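Local coordinates for p22 protein (PDB 3JV1) that acts as an accessory factor specific to the RNA editing of cytochrome oxidase subunit II in Trypanosoma brucei and belongs to the Mam33 family, at residues 55-61 and 73-79; 98-104 and 124-130; 44-48 and 157-162; 85-89 and 141-145. All coordinates share one frame; numbering follows the deposited sequence.

Contact 1: residues 55-61 and 73-79; sequences EIILQLT and TLDVLVV
The beta hairpin of strands 54-63 and 72-80 lies in the middle of the antiparallel sheet, and Glu55, Ile57 and Gln59 pair across it with Val79, Leu77 and Asp75, two hydrogen bonds to each pair. Ile57 N to Leu77 O and Leu77 N to Ile57 O are both 2.8 Å. In the non-hydrogen-bonded pairs the side chains carry the contact. Leu58 and Val76 stand side by side, pointing the same way, and CG2 of Val76 is received between the two methyls of Leu58, 3.5 Å from CD1 and 3.6 Å from CD2. The same Leu58 CD1 reaches diagonally to Leu74 CD1 at 3.9 Å. Ile56, Leu58, Leu60, Leu74, Val76 and Val78 thus make one apolar face of the Mam33-family sheet, continued by Met47 on one flanking strand and Met89 on the other; Val78 also packs on Phe180 of the second subunit. On the face of Ile57 and Leu77, the amide oxygen OE1 of Gln59 lies 3.6 Å from Leu77 CD1. Toward the connecting loop of the hairpin, OG1 of Thr61 and OG1 of Thr73 share a hydrogen bond of 2.9 Å. Thr61 OG1 is tucked between its own N and carbonyl carbon (chi1 57°), where it also meets a water that donates to Asp75 OD1 at 2.6 Å.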
loop_
_atom_site.group_PDB
_atom_site.type_symbol
_atom_site.label_atom_id
_atom_site.label_comp_id
_atom_site.label_asym_id
_atom_site.label_seq_id
_atom_site.Cartn_x
_atom_site.Cartn_y
_atom_site.Cartn_z
ATOM N N GLU A 55 14.813 1.016 -24.643
ATOM C CA GLU A 55 14.951 2.160 -23.761
ATOM C C GLU A 55 15.097 1.539 -22.384
ATOM O O GLU A 55 14.412 0.569 -22.067
ATOM C CB GLU A 55 13.723 3.065 -23.794
ATOM C CG GLU A 55 13.903 4.292 -22.897
ATOM C CD GLU A 55 12.703 5.197 -22.894
ATOM O OE1 GLU A 55 11.585 4.690 -22.685
ATOM O OE2 GLU A 55 12.875 6.416 -23.095
ATOM N N ILE A 56 16.016 2.065 -21.588
ATOM C CA ILE A 56 16.242 1.547 -20.249
ATOM C C ILE A 56 15.744 2.630 -19.300
ATOM O O ILE A 56 16.167 3.781 -19.396
ATOM C CB ILE A 56 17.744 1.296 -19.991
ATOM C CG1 ILE A 56 18.393 0.615 -21.209
ATOM C CG2 ILE A 56 17.914 0.462 -18.723
ATOM C CD1 ILE A 56 17.792 -0.712 -21.606
ATOM N N ILE A 57 14.843 2.263 -18.395
ATOM C CA ILE A 57 14.277 3.226 -17.463
ATOM C C ILE A 57 14.514 2.820 -16.017
ATOM O O ILE A 57 14.260 1.674 -15.630
ATOM C CB ILE A 57 12.769 3.374 -17.690
ATOM C CG1 ILE A 57 12.514 3.838 -19.124
ATOM C CG2 ILE A 57 12.181 4.349 -16.685
ATOM C CD1 ILE A 57 11.053 3.909 -19.499
ATOM N N LEU A 58 15.019 3.772 -15.236
ATOM C CA LEU A 58 15.302 3.574 -13.821
ATOM C C LEU A 58 14.340 4.445 -13.028
ATOM O O LEU A 58 14.372 5.664 -13.157
ATOM C CB LEU A 58 16.734 4.004 -13.499
ATOM C CG LEU A 58 17.912 3.036 -13.590
ATOM C CD1 LEU A 58 18.096 2.340 -12.253
ATOM C CD2 LEU A 58 17.701 2.043 -14.726
ATOM N N GLN A 59 13.498 3.824 -12.210
ATOM C CA GLN A 59 12.532 4.569 -11.399
ATOM C C GLN A 59 12.707 4.204 -9.932
ATOM O O GLN A 59 12.478 3.050 -9.560
ATOM C CB GLN A 59 11.090 4.215 -11.793
ATOM C CG GLN A 59 10.813 4.135 -13.275
ATOM C CD GLN A 59 9.394 3.675 -13.573
ATOM O OE1 GLN A 59 8.933 2.664 -13.041
ATOM N NE2 GLN A 59 8.698 4.412 -14.433
ATOM N N LEU A 60 13.113 5.163 -9.102
ATOM C CA LEU A 60 13.265 4.897 -7.669
ATOM C C LEU A 60 11.871 4.629 -7.135
ATOM O O LEU A 60 10.928 5.325 -7.505
ATOM C CB LEU A 60 13.855 6.104 -6.942
ATOM C CG LEU A 60 15.369 6.324 -6.967
ATOM C CD1 LEU A 60 16.032 5.327 -6.042
ATOM C CD2 LEU A 60 15.898 6.199 -8.380
ATOM N N THR A 61 11.732 3.624 -6.277
ATOM C CA THR A 61 10.425 3.292 -5.734
ATOM C C THR A 61 10.329 3.433 -4.217
ATOM O O THR A 61 9.251 3.270 -3.645
ATOM C CB THR A 61 9.998 1.854 -6.131
ATOM O OG1 THR A 61 10.986 0.921 -5.691
ATOM C CG2 THR A 61 9.837 1.736 -7.631
ATOM N N THR A 73 15.071 1.163 -3.040
ATOM C CA THR A 73 14.451 0.247 -3.977
ATOM C C THR A 73 14.162 0.999 -5.267
ATOM O O THR A 73 13.858 2.189 -5.256
ATOM C CB THR A 73 13.119 -0.332 -3.446
ATOM O OG1 THR A 73 12.245 0.738 -3.078
ATOM C CG2 THR A 73 13.358 -1.235 -2.244
ATOM N N LEU A 74 14.279 0.298 -6.382
ATOM C CA LEU A 74 14.008 0.898 -7.671
ATOM C C LEU A 74 13.664 -0.187 -8.666
ATOM O O LEU A 74 13.964 -1.355 -8.452
ATOM C CB LEU A 74 15.218 1.710 -8.153
ATOM C CG LEU A 74 16.614 1.085 -8.115
ATOM C CD1 LEU A 74 16.818 0.167 -9.303
ATOM C CD2 LEU A 74 17.662 2.198 -8.144
ATOM N N ASP A 75 12.999 0.212 -9.742
ATOM C CA ASP A 75 12.631 -0.701 -10.806
ATOM C C ASP A 75 13.471 -0.332 -12.013
ATOM O O ASP A 75 13.702 0.847 -12.287
ATOM C CB ASP A 75 11.164 -0.543 -11.205
ATOM C CG ASP A 75 10.212 -1.215 -10.244
ATOM O OD1 ASP A 75 10.658 -2.025 -9.408
ATOM O OD2 ASP A 75 9.003 -0.935 -10.344
ATOM N N VAL A 76 13.927 -1.344 -12.732
ATOM C CA VAL A 76 14.693 -1.123 -13.936
ATOM C C VAL A 76 13.885 -1.766 -15.051
ATOM O O VAL A 76 13.649 -2.973 -15.042
ATOM C CB VAL A 76 16.083 -1.769 -13.849
ATOM C CG1 VAL A 76 16.719 -1.845 -15.235
ATOM C CG2 VAL A 76 16.965 -0.940 -12.928
ATOM N N LEU A 77 13.428 -0.954 -15.994
ATOM C CA LEU A 77 12.657 -1.491 -17.108
ATOM C C LEU A 77 13.456 -1.460 -18.403
ATOM O O LEU A 77 14.153 -0.485 -18.695
ATOM C CB LEU A 77 11.360 -0.704 -17.308
ATOM C CG LEU A 77 10.327 -0.672 -16.174
ATOM C CD1 LEU A 77 10.714 0.375 -15.142
ATOM C CD2 LEU A 77 8.961 -0.349 -16.758
ATOM N N VAL A 78 13.370 -2.546 -19.161
ATOM C CA VAL A 78 14.033 -2.639 -20.451
ATOM C C VAL A 78 12.867 -2.826 -21.402
ATOM O O VAL A 78 12.218 -3.870 -21.406
ATOM C CB VAL A 78 15.002 -3.836 -20.517
ATOM C CG1 VAL A 78 15.637 -3.913 -21.907
ATOM C CG2 VAL A 78 16.086 -3.676 -19.449
ATOM N N VAL A 79 12.590 -1.787 -22.185
ATOM C CA VAL A 79 11.460 -1.779 -23.101
ATOM C C VAL A 79 11.861 -1.870 -24.561
ATOM O O VAL A 79 12.722 -1.134 -25.033
ATOM C CB VAL A 79 10.619 -0.496 -22.891
ATOM C CG1 VAL A 79 9.287 -0.605 -23.629
ATOM C CG2 VAL A 79 10.398 -0.267 -21.401
HETATM O O HOH W 1 10.851 -1.458 -6.886
#

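Contact 2: residues 98-104 and 124-130; sequences INNVCFR and LYMGPDL
Arg104 NH1 donates to Tyr125 O over 3.0 Å, a nearly straight bond (165°) that lies in both the carbonyl and the guanidinium planes; NH2 adds a weak one to the same oxygen. Leu124 CB lies over one face of the planar group and Cys102 CB over the other, both offset toward the rim, while Met126 SD sits at its edge, 3.6 Å from NH2. A bend at chi2 (-62°) folds the arginine back along its strand, where NH1 also donates to Phe103 O. Strand 95-104 is the outermost of the sheet within this chain, and the loop 124-130 runs beside it without direct backbone hydrogen bonds: waters bridge instead, one accepting from Phe103 N and donating to Tyr125 O, another joining Val101 N to Met126 O. Gly127 CA comes within 3.4 Å of Val101 O as a CA-H...O contact. Val101 O is also bonded by Trp173 NE1 of the second subunit. Further along, where Asn99 and Asn100 form a classic beta bulge opposite Gly88, Leu130 CD2 rests 3.5 Å from Asn99 O.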
loop_
_atom_site.group_PDB
_atom_site.type_symbol
_atom_site.label_atom_id
_atom_site.label_comp_id
_atom_site.label_asym_id
_atom_site.label_seq_id
_atom_site.Cartn_x
_atom_site.Cartn_y
_atom_site.Cartn_z
ATOM N N ILE A 98 19.203 -7.915 -7.322
ATOM C CA ILE A 98 17.966 -8.230 -8.011
ATOM C C ILE A 98 17.038 -8.946 -7.030
ATOM O O ILE A 98 17.405 -9.973 -6.462
ATOM C CB ILE A 98 18.214 -9.151 -9.220
ATOM C CG1 ILE A 98 19.226 -8.513 -10.167
ATOM C CG2 ILE A 98 16.908 -9.403 -9.947
ATOM C CD1 ILE A 98 19.780 -9.481 -11.187
ATOM N N ASN A 99 15.844 -8.405 -6.829
ATOM C CA ASN A 99 14.893 -9.020 -5.921
ATOM C C ASN A 99 13.815 -9.751 -6.691
ATOM O O ASN A 99 13.336 -10.791 -6.249
ATOM C CB ASN A 99 14.239 -7.968 -5.022
ATOM C CG ASN A 99 15.247 -7.199 -4.211
ATOM O OD1 ASN A 99 16.129 -7.787 -3.580
ATOM N ND2 ASN A 99 15.128 -5.875 -4.220
ATOM N N ASN A 100 13.435 -9.194 -7.840
ATOM C CA ASN A 100 12.401 -9.778 -8.685
ATOM C C ASN A 100 12.694 -9.510 -10.154
ATOM O O ASN A 100 13.369 -8.549 -10.496
ATOM C CB ASN A 100 11.024 -9.174 -8.358
ATOM C CG ASN A 100 10.516 -9.562 -6.981
ATOM O OD1 ASN A 100 10.074 -10.690 -6.764
ATOM N ND2 ASN A 100 10.576 -8.626 -6.044
ATOM N N VAL A 101 12.183 -10.384 -11.010
ATOM C CA VAL A 101 12.317 -10.250 -12.455
ATOM C C VAL A 101 10.949 -10.599 -13.018
ATOM O O VAL A 101 10.496 -11.741 -12.907
ATOM C CB VAL A 101 13.343 -11.226 -13.060
ATOM C CG1 VAL A 101 13.349 -11.073 -14.585
ATOM C CG2 VAL A 101 14.722 -10.950 -12.503
ATOM N N CYS A 102 10.283 -9.603 -13.592
ATOM C CA CYS A 102 8.963 -9.789 -14.172
ATOM C C CYS A 102 9.020 -9.495 -15.656
ATOM O O CYS A 102 9.908 -8.780 -16.132
ATOM C CB CYS A 102 7.953 -8.816 -13.556
ATOM S SG CYS A 102 7.957 -8.763 -11.776
ATOM N N PHE A 103 8.068 -10.061 -16.386
ATOM C CA PHE A 103 7.972 -9.787 -17.803
ATOM C C PHE A 103 6.589 -9.209 -18.053
ATOM O O PHE A 103 5.591 -9.744 -17.581
ATOM C CB PHE A 103 8.148 -11.032 -18.657
ATOM C CG PHE A 103 8.234 -10.718 -20.123
ATOM C CD1 PHE A 103 9.393 -10.168 -20.654
ATOM C CD2 PHE A 103 7.134 -10.896 -20.955
ATOM C CE1 PHE A 103 9.456 -9.794 -21.996
ATOM C CE2 PHE A 103 7.189 -10.523 -22.298
ATOM C CZ PHE A 103 8.355 -9.972 -22.815
ATOM N N ARG A 104 6.536 -8.106 -18.789
ATOM C CA ARG A 104 5.269 -7.467 -19.091
ATOM C C ARG A 104 5.009 -7.423 -20.589
ATOM O O ARG A 104 5.707 -6.734 -21.330
ATOM C CB ARG A 104 5.257 -6.049 -18.517
ATOM C CG ARG A 104 5.428 -6.009 -17.015
ATOM C CD ARG A 104 4.288 -6.727 -16.313
ATOM N NE ARG A 104 4.475 -6.737 -14.865
ATOM C CZ ARG A 104 4.516 -7.838 -14.123
ATOM N NH1 ARG A 104 4.377 -9.036 -14.686
ATOM N NH2 ARG A 104 4.705 -7.740 -12.815
ATOM N N LEU A 124 -0.424 -9.261 -11.502
ATOM C CA LEU A 124 0.291 -10.073 -12.484
ATOM C C LEU A 124 1.365 -10.948 -11.845
ATOM O O LEU A 124 1.786 -10.710 -10.710
ATOM C CB LEU A 124 0.941 -9.170 -13.536
ATOM C CG LEU A 124 0.006 -8.204 -14.260
ATOM C CD1 LEU A 124 0.827 -7.306 -15.170
ATOM C CD2 LEU A 124 -1.040 -8.983 -15.053
ATOM N N TYR A 125 1.803 -11.958 -12.593
ATOM C CA TYR A 125 2.844 -12.871 -12.143
ATOM C C TYR A 125 4.071 -12.031 -11.830
ATOM O O TYR A 125 4.460 -11.172 -12.624
ATOM C CB TYR A 125 3.169 -13.881 -13.245
ATOM C CG TYR A 125 4.227 -14.898 -12.877
ATOM C CD1 TYR A 125 4.122 -15.656 -11.709
ATOM C CD2 TYR A 125 5.312 -15.133 -13.720
ATOM C CE1 TYR A 125 5.073 -16.625 -11.391
ATOM C CE2 TYR A 125 6.263 -16.101 -13.414
ATOM C CZ TYR A 125 6.136 -16.840 -12.251
ATOM O OH TYR A 125 7.076 -17.796 -11.957
ATOM N N MET A 126 4.675 -12.275 -10.673
ATOM C CA MET A 126 5.842 -11.514 -10.249
ATOM C C MET A 126 7.160 -12.244 -10.482
ATOM O O MET A 126 8.191 -11.874 -9.920
ATOM C CB MET A 126 5.701 -11.159 -8.776
ATOM C CG MET A 126 4.496 -10.276 -8.474
ATOM S SD MET A 126 4.619 -8.678 -9.306
ATOM C CE MET A 126 5.953 -7.940 -8.382
ATOM N N GLY A 127 7.120 -13.275 -11.316
ATOM C CA GLY A 127 8.315 -14.047 -11.596
ATOM C C GLY A 127 8.639 -14.983 -10.449
ATOM O O GLY A 127 7.982 -14.932 -9.409
ATOM N N PRO A 128 9.652 -15.846 -10.600
ATOM C CA PRO A 128 10.036 -16.784 -9.545
ATOM C C PRO A 128 10.866 -16.129 -8.445
ATOM O O PRO A 128 11.390 -15.022 -8.612
ATOM C CB PRO A 128 10.854 -17.821 -10.300
ATOM C CG PRO A 128 11.605 -16.961 -11.278
ATOM C CD PRO A 128 10.503 -16.032 -11.794
ATOM N N ASP A 129 10.967 -16.832 -7.321
ATOM C CA ASP A 129 11.764 -16.392 -6.188
ATOM C C ASP A 129 13.196 -16.611 -6.686
ATOM O O ASP A 129 13.543 -17.718 -7.098
ATOM C CB ASP A 129 11.467 -17.292 -4.984
ATOM C CG ASP A 129 12.281 -16.931 -3.764
ATOM O OD1 ASP A 129 13.377 -16.357 -3.921
ATOM O OD2 ASP A 129 11.829 -17.240 -2.641
ATOM N N LEU A 130 14.013 -15.563 -6.678
ATOM C CA LEU A 130 15.387 -15.681 -7.160
ATOM C C LEU A 130 16.148 -16.851 -6.539
ATOM O O LEU A 130 17.061 -17.408 -7.151
ATOM C CB LEU A 130 16.150 -14.380 -6.907
ATOM C CG LEU A 130 16.165 -13.371 -8.057
ATOM C CD1 LEU A 130 16.953 -13.966 -9.217
ATOM C CD2 LEU A 130 14.751 -13.027 -8.493
HETATM O O HOH W 2 13.327 -13.302 -5.234
HETATM O O HOH W 3 10.775 -13.047 -6.025
HETATM O O HOH W 4 10.802 -12.540 -9.429
HETATM O O HOH W 5 6.441 -11.849 -14.785
#

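Contact 3: residues 44-48 and 157-162; sequences HFTMR and FIDQFS
Phe45 points its CB toward helix 152-181, and its ring swings into the position between the backbone N and the carbonyl carbon (chi1 61°). Farther out, CE2 reaches Phe161 CD2 at 3.8 Å, and CZ lies 3.9 Å from the same atom. The two rings form a T-shaped pair, the edge of Phe161 directed at the face of Phe45, with centroids 5.3 Å apart and planes at 74°. Ser162 OG approaches the Phe45 ring at its edge, 3.9 Å from CE2; this hydroxyl donates to Ile158 O, one turn back in the helix. Two residues along, Met47 extends to SD and then bends, bringing CE to 3.7 Å from Phe157 CE2, while SD lies at the edge of that ring in a Met-aromatic contact. The contact joins the start of strand 46-51 and the residue before it to the long C-terminal helix, with Ile36 touching both Phe45 and Phe161. No hydrogen bond crosses between the segments, so cohesion here rests on ring, sulfur and methyl contacts, and the one polar side-chain group involved is satisfied within its own helix.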
loop_
_atom_site.group_PDB
_atom_site.type_symbol
_atom_site.label_atom_id
_atom_site.label_comp_id
_atom_site.label_asym_id
_atom_site.label_seq_id
_atom_site.Cartn_x
_atom_site.Cartn_y
_atom_site.Cartn_z
ATOM N N HIS A 44 11.689 10.555 -5.447
ATOM C CA HIS A 44 11.718 9.409 -6.355
ATOM C C HIS A 44 11.867 9.807 -7.824
ATOM O O HIS A 44 10.896 9.852 -8.567
ATOM C CB HIS A 44 10.455 8.567 -6.163
ATOM C CG HIS A 44 10.369 7.927 -4.812
ATOM N ND1 HIS A 44 9.242 7.273 -4.369
ATOM C CD2 HIS A 44 11.273 7.843 -3.807
ATOM C CE1 HIS A 44 9.453 6.815 -3.148
ATOM N NE2 HIS A 44 10.679 7.148 -2.785
ATOM N N PHE A 45 13.094 10.082 -8.240
ATOM C CA PHE A 45 13.368 10.486 -9.611
ATOM C C PHE A 45 13.498 9.297 -10.564
ATOM O O PHE A 45 13.547 8.134 -10.147
ATOM C CB PHE A 45 14.650 11.328 -9.653
ATOM C CG PHE A 45 15.881 10.595 -9.183
ATOM C CD1 PHE A 45 16.630 9.827 -10.068
ATOM C CD2 PHE A 45 16.292 10.676 -7.852
ATOM C CE1 PHE A 45 17.771 9.149 -9.638
ATOM C CE2 PHE A 45 17.430 10.002 -7.406
ATOM C CZ PHE A 45 18.175 9.236 -8.300
ATOM N N THR A 46 13.551 9.596 -11.856
ATOM C CA THR A 46 13.682 8.550 -12.854
ATOM C C THR A 46 14.857 8.860 -13.776
ATOM O O THR A 46 15.168 10.021 -14.030
ATOM C CB THR A 46 12.412 8.428 -13.708
ATOM O OG1 THR A 46 12.287 9.591 -14.531
ATOM C CG2 THR A 46 11.185 8.318 -12.831
ATOM N N MET A 47 15.515 7.813 -14.259
ATOM C CA MET A 47 16.640 7.959 -15.177
ATOM C C MET A 47 16.319 7.150 -16.429
ATOM O O MET A 47 15.679 6.109 -16.342
ATOM C CB MET A 47 17.919 7.430 -14.540
ATOM C CG MET A 47 18.366 8.182 -13.295
ATOM S SD MET A 47 19.886 7.506 -12.587
ATOM C CE MET A 47 21.047 7.896 -13.895
ATOM N N ARG A 48 16.762 7.629 -17.589
ATOM C CA ARG A 48 16.504 6.938 -18.842
ATOM C C ARG A 48 17.698 7.010 -19.793
ATOM O O ARG A 48 18.476 7.959 -19.764
ATOM C CB ARG A 48 15.292 7.554 -19.546
ATOM C CG ARG A 48 14.059 7.718 -18.678
ATOM C CD ARG A 48 12.884 8.204 -19.505
ATOM N NE ARG A 48 11.646 8.306 -18.734
ATOM C CZ ARG A 48 11.414 9.219 -17.794
ATOM N NH1 ARG A 48 12.337 10.118 -17.488
ATOM N NH2 ARG A 48 10.239 9.253 -17.178
ATOM N N PHE A 157 26.277 5.827 -8.376
ATOM C CA PHE A 157 25.777 7.150 -8.720
ATOM C C PHE A 157 24.432 7.419 -8.055
ATOM O O PHE A 157 24.151 8.538 -7.649
ATOM C CB PHE A 157 25.593 7.308 -10.228
ATOM C CG PHE A 157 24.825 8.548 -10.606
ATOM C CD1 PHE A 157 25.451 9.786 -10.641
ATOM C CD2 PHE A 157 23.462 8.482 -10.865
ATOM C CE1 PHE A 157 24.730 10.941 -10.928
ATOM C CE2 PHE A 157 22.736 9.624 -11.150
ATOM C CZ PHE A 157 23.370 10.859 -11.183
ATOM N N ILE A 158 23.595 6.393 -7.965
ATOM C CA ILE A 158 22.286 6.537 -7.350
ATOM C C ILE A 158 22.364 6.933 -5.872
ATOM O O ILE A 158 21.588 7.774 -5.421
ATOM C CB ILE A 158 21.467 5.231 -7.513
ATOM C CG1 ILE A 158 21.009 5.108 -8.967
ATOM C CG2 ILE A 158 20.271 5.223 -6.568
ATOM C CD1 ILE A 158 20.293 3.832 -9.282
ATOM N N ASP A 159 23.284 6.325 -5.123
ATOM C CA ASP A 159 23.441 6.653 -3.704
ATOM C C ASP A 159 23.952 8.076 -3.580
ATOM O O ASP A 159 23.407 8.885 -2.829
ATOM C CB ASP A 159 24.440 5.719 -3.011
ATOM C CG ASP A 159 23.868 4.347 -2.728
ATOM O OD1 ASP A 159 22.691 4.262 -2.315
ATOM O OD2 ASP A 159 24.606 3.349 -2.898
ATOM N N GLN A 160 25.017 8.368 -4.316
ATOM C CA GLN A 160 25.607 9.700 -4.303
ATOM C C GLN A 160 24.607 10.780 -4.710
ATOM O O GLN A 160 24.494 11.810 -4.040
ATOM C CB GLN A 160 26.825 9.748 -5.226
ATOM C CG GLN A 160 28.124 9.314 -4.566
ATOM C CD GLN A 160 29.284 9.235 -5.551
ATOM O OE1 GLN A 160 29.473 10.121 -6.385
ATOM N NE2 GLN A 160 30.074 8.171 -5.446
ATOM N N PHE A 161 23.877 10.556 -5.800
ATOM C CA PHE A 161 22.905 11.552 -6.233
ATOM C C PHE A 161 21.780 11.722 -5.207
ATOM O O PHE A 161 21.333 12.831 -4.949
ATOM C CB PHE A 161 22.297 11.182 -7.591
ATOM C CG PHE A 161 21.615 12.334 -8.263
ATOM C CD1 PHE A 161 22.359 13.300 -8.932
ATOM C CD2 PHE A 161 20.240 12.496 -8.171
ATOM C CE1 PHE A 161 21.745 14.412 -9.498
ATOM C CE2 PHE A 161 19.612 13.606 -8.731
ATOM C CZ PHE A 161 20.367 14.566 -9.395
ATOM N N SER A 162 21.324 10.616 -4.631
ATOM C CA SER A 162 20.257 10.660 -3.637
ATOM C C SER A 162 20.656 11.465 -2.409
ATOM O O SER A 162 19.849 12.210 -1.872
ATOM C CB SER A 162 19.857 9.244 -3.213
ATOM O OG SER A 162 19.128 8.585 -4.237
#

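Contact 4: residues 85-89 and 141-145; sequences LVFGM and FTSYL
Strand 85-89 and helix 141-145 run nearly perpendicular, their directions 103° apart, and their axes come no closer than 11.7 Å. That separation is spanned entirely by side chains, Leu85, Phe87 and Met89 from the strand and Phe141, Tyr144 and Leu145 from the helix. Phe87 is central. Leu145 comes from the opposite direction and sets CD2 over one face of the Phe87 ring, 3.7 Å from the centroid and 18° off the normal, a CH-pi contact; the methyl is shifted toward the CE2 side of the ring. The other methyl, Leu145 CD1, approaches Phe87 CD1 at 3.8 Å and meets Met89 SD at 4.1 Å, tip to tip. At the edge of Phe87, CE1 faces Phe141 CD1 at 3.8 Å, with the two ring planes 81° apart. Tyr144 reaches out to the strand, where its CE2 touches Leu85 CD1 at 3.7 Å. Helix 135-146 thereby covers the sheet face on which Val76 and Val101 flank Phe87, and Phe180 of the second subunit packs against Leu85. All six touching residues are buried and no hydrogen bond links the segments, which implies that the helix is held to the sheet here by dispersion and CH-pi contacts between closely fitted apolar groups.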
loop_
_atom_site.group_PDB
_atom_site.type_symbol
_atom_site.label_atom_id
_atom_site.label_comp_id
_atom_site.label_asym_id
_atom_site.label_seq_id
_atom_site.Cartn_x
_atom_site.Cartn_y
_atom_site.Cartn_z
ATOM N N LEU A 85 10.916 -5.942 -19.781
ATOM C CA LEU A 85 11.513 -6.853 -18.820
ATOM C C LEU A 85 11.657 -5.895 -17.640
ATOM O O LEU A 85 12.320 -4.861 -17.761
ATOM C CB LEU A 85 12.900 -7.300 -19.286
ATOM C CG LEU A 85 13.259 -8.787 -19.241
ATOM C CD1 LEU A 85 14.721 -8.956 -19.630
ATOM C CD2 LEU A 85 12.998 -9.361 -17.865
ATOM N N VAL A 86 11.029 -6.221 -16.515
ATOM C CA VAL A 86 11.073 -5.359 -15.345
ATOM C C VAL A 86 11.796 -5.983 -14.154
ATOM O O VAL A 86 11.352 -6.987 -13.605
ATOM C CB VAL A 86 9.640 -4.959 -14.921
ATOM C CG1 VAL A 86 9.690 -3.932 -13.797
ATOM C CG2 VAL A 86 8.889 -4.389 -16.125
ATOM N N PHE A 87 12.910 -5.373 -13.765
ATOM C CA PHE A 87 13.722 -5.841 -12.647
ATOM C C PHE A 87 13.410 -5.071 -11.367
ATOM O O PHE A 87 13.572 -3.845 -11.316
ATOM C CB PHE A 87 15.208 -5.666 -12.966
ATOM C CG PHE A 87 15.696 -6.512 -14.113
ATOM C CD1 PHE A 87 16.249 -7.773 -13.882
ATOM C CD2 PHE A 87 15.595 -6.052 -15.422
ATOM C CE1 PHE A 87 16.695 -8.556 -14.943
ATOM C CE2 PHE A 87 16.040 -6.830 -16.495
ATOM C CZ PHE A 87 16.592 -8.085 -16.254
ATOM N N GLY A 88 12.954 -5.790 -10.346
ATOM C CA GLY A 88 12.665 -5.170 -9.068
ATOM C C GLY A 88 13.984 -5.249 -8.335
ATOM O O GLY A 88 14.473 -6.348 -8.065
ATOM N N MET A 89 14.577 -4.103 -8.022
ATOM C CA MET A 89 15.871 -4.115 -7.368
ATOM C C MET A 89 16.038 -3.153 -6.211
ATOM O O MET A 89 15.172 -2.331 -5.918
ATOM C CB MET A 89 16.962 -3.826 -8.395
ATOM C CG MET A 89 16.904 -4.714 -9.621
ATOM S SD MET A 89 18.482 -4.782 -10.429
ATOM C CE MET A 89 18.463 -3.270 -11.325
ATOM N N PHE A 141 21.253 -12.923 -16.059
ATOM C CA PHE A 141 20.443 -11.723 -15.853
ATOM C C PHE A 141 21.338 -10.558 -15.447
ATOM O O PHE A 141 21.204 -9.455 -15.981
ATOM C CB PHE A 141 19.388 -11.943 -14.762
ATOM C CG PHE A 141 18.105 -12.545 -15.262
ATOM C CD1 PHE A 141 17.420 -11.967 -16.324
ATOM C CD2 PHE A 141 17.563 -13.669 -14.651
ATOM C CE1 PHE A 141 16.204 -12.498 -16.779
ATOM C CE2 PHE A 141 16.348 -14.212 -15.095
ATOM C CZ PHE A 141 15.668 -13.620 -16.163
ATOM N N THR A 142 22.254 -10.801 -14.508
ATOM C CA THR A 142 23.169 -9.750 -14.049
ATOM C C THR A 142 24.069 -9.245 -15.194
ATOM O O THR A 142 24.291 -8.039 -15.324
ATOM C CB THR A 142 24.032 -10.231 -12.837
ATOM O OG1 THR A 142 24.952 -9.198 -12.455
ATOM C CG2 THR A 142 24.818 -11.452 -13.194
ATOM N N SER A 143 24.563 -10.155 -16.031
ATOM C CA SER A 143 25.399 -9.781 -17.176
ATOM C C SER A 143 24.597 -8.964 -18.198
ATOM O O SER A 143 25.119 -8.049 -18.822
ATOM C CB SER A 143 25.944 -11.033 -17.862
ATOM O OG SER A 143 26.699 -11.803 -16.953
ATOM N N TYR A 144 23.332 -9.327 -18.381
ATOM C CA TYR A 144 22.431 -8.625 -19.293
ATOM C C TYR A 144 22.271 -7.164 -18.819
ATOM O O TYR A 144 22.316 -6.225 -19.615
ATOM C CB TYR A 144 21.076 -9.341 -19.296
ATOM C CG TYR A 144 19.994 -8.698 -20.128
ATOM C CD1 TYR A 144 19.885 -8.959 -21.494
ATOM C CD2 TYR A 144 19.038 -7.871 -19.536
ATOM C CE1 TYR A 144 18.845 -8.419 -22.247
ATOM C CE2 TYR A 144 18.000 -7.328 -20.276
ATOM C CZ TYR A 144 17.904 -7.604 -21.625
ATOM O OH TYR A 144 16.861 -7.071 -22.346
ATOM N N LEU A 145 22.090 -6.980 -17.517
ATOM C CA LEU A 145 21.942 -5.643 -16.960
ATOM C C LEU A 145 23.255 -4.868 -17.047
ATOM O O LEU A 145 23.265 -3.672 -17.341
ATOM C CB LEU A 145 21.492 -5.727 -15.505
ATOM C CG LEU A 145 20.070 -6.237 -15.296
ATOM C CD1 LEU A 145 19.861 -6.546 -13.838
ATOM C CD2 LEU A 145 19.073 -5.188 -15.785
#

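In the fold
Contacts 1, 3 and 4 are joined through one antiparallel sheet. Strand 54-63 of contact 1 bonds to strand 46-51 of contact 3, with Leu58 N 2.7 Å from Met47 O, and strand 72-80 to strand 83-92 of contact 4, with Leu74 N 2.8 Å from Met89 O. The centres of contacts 1 and 4 lie about 9 Å apart. Contact 2 continues the order at strand 95-104, its centre about 10 Å from that of contact 4. Contacts 3 and 4 bring successive helices, 152-181 and 135-146, to this sheet, their centres about 17 Å apart. Contacts 1, 2 and 4 also meet the second subunit, whose Phe180 touches Val78, Phe103 and Leu85.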